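Local coordinates for gdp-l-fucose synthetase (Naegleria fowleri, PDB 6AQZ), which probably makes GDP-L-fucose by an NADP-dependent epimerase and reductase reaction, at residues V26-G31 with V54-K59. Residues are numbered along the deposited sequence; the frame is centred on the assembly and turned at random.
With NAP (NADP nicotinamide-adenine-dinucleotide phosphate), chain G.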
loop_
_atom_site.group_PDB
_atom_site.type_symbol
_atom_site.label_atom_id
_atom_site.label_comp_id
_atom_site.label_asym_id
_atom_site.label_seq_id
_atom_site.Cartn_x
_atom_site.Cartn_y
_atom_site.Cartn_z
ATOM N N VAL A 26 24.482 -11.591 -15.706
ATOM C CA VAL A 26 24.238 -10.177 -15.924
ATOM C C VAL A 26 23.532 -9.700 -14.673
ATOM O O VAL A 26 22.480 -10.241 -14.316
ATOM C CB VAL A 26 23.367 -9.936 -17.170
ATOM C CG1 VAL A 26 23.226 -8.460 -17.459
ATOM C CG2 VAL A 26 23.899 -10.692 -18.378
ATOM N N ILE A 27 24.103 -8.706 -14.001
ATOM C CA ILE A 27 23.529 -8.190 -12.768
ATOM C C ILE A 27 23.104 -6.758 -13.027
ATOM O O ILE A 27 23.955 -5.887 -13.244
ATOM C CB ILE A 27 24.500 -8.249 -11.582
ATOM C CG1 ILE A 27 25.039 -9.662 -11.354
ATOM C CG2 ILE A 27 23.799 -7.738 -10.324
ATOM C CD1 ILE A 27 26.349 -9.984 -12.153
ATOM N N LEU A 28 21.798 -6.506 -12.951
ATOM C CA LEU A 28 21.219 -5.188 -13.176
ATOM C C LEU A 28 21.029 -4.482 -11.840
ATOM O O LEU A 28 20.397 -5.030 -10.930
ATOM C CB LEU A 28 19.882 -5.326 -13.902
ATOM C CG LEU A 28 19.293 -4.115 -14.624
ATOM C CD1 LEU A 28 20.229 -3.575 -15.697
ATOM C CD2 LEU A 28 17.905 -4.468 -15.199
ATOM N N VAL A 29 21.584 -3.277 -11.714
ATOM C CA VAL A 29 21.493 -2.498 -10.480
ATOM C C VAL A 29 20.708 -1.233 -10.822
ATOM O O VAL A 29 21.247 -0.303 -11.443
ATOM C CB VAL A 29 22.870 -2.155 -9.890
ATOM C CG1 VAL A 29 22.732 -1.375 -8.574
ATOM C CG2 VAL A 29 23.702 -3.409 -9.658
ATOM N N THR A 30 19.432 -1.182 -10.426
ATOM C CA THR A 30 18.707 0.076 -10.543
ATOM C C THR A 30 19.176 1.000 -9.437
ATOM O O THR A 30 19.575 0.545 -8.357
ATOM C CB THR A 30 17.186 -0.111 -10.444
ATOM O OG1 THR A 30 16.807 -0.252 -9.067
ATOM C CG2 THR A 30 16.717 -1.331 -11.266
ATOM N N GLY A 31 19.115 2.304 -9.702
ATOM C CA GLY A 31 19.654 3.257 -8.742
ATOM C C GLY A 31 21.131 3.053 -8.464
ATOM O O GLY A 31 21.602 3.328 -7.353
ATOM N N VAL A 54 25.791 -3.800 -14.608
ATOM C CA VAL A 54 25.210 -2.610 -15.236
ATOM C C VAL A 54 24.609 -1.726 -14.152
ATOM O O VAL A 54 23.642 -2.118 -13.492
ATOM C CB VAL A 54 24.140 -2.972 -16.274
ATOM C CG1 VAL A 54 23.595 -1.702 -16.931
ATOM C CG2 VAL A 54 24.699 -3.956 -17.293
ATOM N N PHE A 55 25.155 -0.531 -13.991
ATOM C CA PHE A 55 24.716 0.407 -12.956
ATOM C C PHE A 55 23.863 1.474 -13.628
ATOM O O PHE A 55 24.383 2.400 -14.246
ATOM C CB PHE A 55 25.932 0.973 -12.222
ATOM C CG PHE A 55 26.659 -0.088 -11.421
ATOM C CD1 PHE A 55 27.644 -0.868 -12.015
ATOM C CD2 PHE A 55 26.287 -0.372 -10.105
ATOM C CE1 PHE A 55 28.280 -1.886 -11.301
ATOM C CE2 PHE A 55 26.915 -1.386 -9.386
ATOM C CZ PHE A 55 27.913 -2.143 -9.989
ATOM N N LEU A 56 22.547 1.346 -13.482
ATOM C CA LEU A 56 21.609 2.226 -14.155
ATOM C C LEU A 56 21.436 3.527 -13.388
ATOM O O LEU A 56 21.458 3.559 -12.158
ATOM C CB LEU A 56 20.233 1.560 -14.273
ATOM C CG LEU A 56 20.031 0.249 -15.032
ATOM C CD1 LEU A 56 18.611 -0.166 -14.843
ATOM C CD2 LEU A 56 20.324 0.409 -16.506
ATOM N N GLY A 57 21.196 4.604 -14.126
ATOM C CA GLY A 57 20.707 5.829 -13.536
ATOM C C GLY A 57 19.497 6.318 -14.307
ATOM O O GLY A 57 19.134 5.765 -15.345
ATOM N N SER A 58 18.916 7.399 -13.798
ATOM C CA SER A 58 17.762 7.989 -14.460
ATOM C C SER A 58 18.092 8.409 -15.895
ATOM O O SER A 58 17.200 8.417 -16.752
ATOM C CB SER A 58 17.243 9.181 -13.654
ATOM O OG SER A 58 18.273 10.138 -13.450
ATOM N N LYS A 59 19.345 8.795 -16.174
ATOM C CA LYS A 59 19.715 9.125 -17.552
ATOM C C LYS A 59 19.507 7.930 -18.480
ATOM O O LYS A 59 19.258 8.110 -19.680
ATOM C CB LYS A 59 21.163 9.632 -17.635
HETATM P PA NAP G . 20.323 8.169 -3.820
HETATM O O1A NAP G . 19.384 9.334 -3.744
HETATM O O2A NAP G . 21.765 8.291 -3.402
HETATM O O5B NAP G . 20.331 7.509 -5.335
HETATM C C5B NAP G . 19.052 7.036 -5.579
HETATM C C4B NAP G . 19.098 6.353 -6.973
HETATM O O4B NAP G . 17.765 6.204 -7.526
HETATM C C3B NAP G . 19.990 7.163 -7.997
HETATM O O3B NAP G . 20.693 6.274 -8.824
HETATM C C2B NAP G . 18.922 7.809 -8.891
HETATM O O2B NAP G . 19.288 7.945 -10.168
HETATM C C1B NAP G . 17.880 6.611 -8.884
HETATM N N9A NAP G . 16.571 7.028 -9.373
HETATM C C8A NAP G . 15.669 7.865 -8.748
HETATM N N7A NAP G . 14.534 8.052 -9.461
HETATM C C5A NAP G . 14.730 7.303 -10.610
HETATM C C6A NAP G . 13.920 7.102 -11.723
HETATM N N6A NAP G . 12.665 7.705 -11.798
HETATM N N1A NAP G . 14.313 6.293 -12.739
HETATM C C2A NAP G . 15.548 5.733 -12.571
HETATM N N3A NAP G . 16.442 5.844 -11.566
HETATM C C4A NAP G . 15.992 6.647 -10.574
HETATM O O3 NAP G . 19.502 7.101 -2.834
HETATM P PN NAP G . 20.454 6.119 -2.020
HETATM O O1N NAP G . 21.394 5.349 -2.866
HETATM O O2N NAP G . 20.828 6.649 -0.653
HETATM O O5D NAP G . 19.357 4.855 -1.509
HETATM C C5D NAP G . 19.045 3.977 -2.516
HETATM C C4D NAP G . 18.182 2.939 -1.835
HETATM O O4D NAP G . 18.650 2.800 -0.482
HETATM C C3D NAP G . 16.692 3.522 -1.738
HETATM O O3D NAP G . 15.784 2.512 -2.012
HETATM C C2D NAP G . 16.603 4.004 -0.273
HETATM O O2D NAP G . 15.363 3.845 0.299
HETATM C C1D NAP G . 17.566 2.994 0.418
HETATM N N1N NAP G . 18.013 3.526 1.738
HETATM C C2N NAP G . 18.935 4.570 1.849
HETATM C C3N NAP G . 19.293 5.055 3.089
HETATM C C7N NAP G . 20.274 6.184 3.189
HETATM O O7N NAP G . 20.567 6.726 4.268
HETATM N N7N NAP G . 20.883 6.662 2.023
HETATM C C4N NAP G . 18.729 4.515 4.348
HETATM C C5N NAP G . 17.741 3.414 4.130
HETATM C C6N NAP G . 17.434 2.973 2.909
HETATM P P2B NAP G . 20.129 9.533 -10.628
HETATM O O1X NAP G . 21.412 9.357 -9.876
HETATM O O2X NAP G . 20.188 9.359 -12.147
HETATM O O3X NAP G . 19.139 10.519 -10.082
#
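Leu28 and Val54 are paired on adjacent parallel strands, their side chains on one face of the sheet, and the Leu28 CD1 methyl is the bump that joins them: it lies 4.0 Å from Val54 CB and 3.9 Å from Leu56 CD1, filling the hollow between these two side chains. The Leu28 CG is anti to the backbone N (chi1 -161°), which carries this methyl back toward 54-59, and the Leu56 side chain runs aslant that of Leu28. Tyr76 of helix 66-76 closes over both Leu28 and Val54. Val29 and Phe55 stand next to each other, both rising from the opposite face; Val29 CG2 meets the ring obliquely at Phe55 CE2, 3.8 Å away, while helix 35-46 packs on Phe55 through Val40 and Glu41. Between the two layers the backbones are zipped by a bond from Val54 N to Ile27 O (3.1 Å), then by Val29 N to Val54 O (3.0 Å) and Leu56 N to Val29 O (2.9 Å). Past these bonds both segments leave the sheet and run on to NADP. Gly31 CA comes within 3.2 Å of the cofactor's O3B, and Ser58 N donates to the phosphate oxygen O2X (2.9 Å). Strand 26-30, helix 35-46 and strand 52-55 form the first beta-alpha-beta unit of a Rossmann fold, with the 2'-phosphate of NADP held just past the end of its second strand.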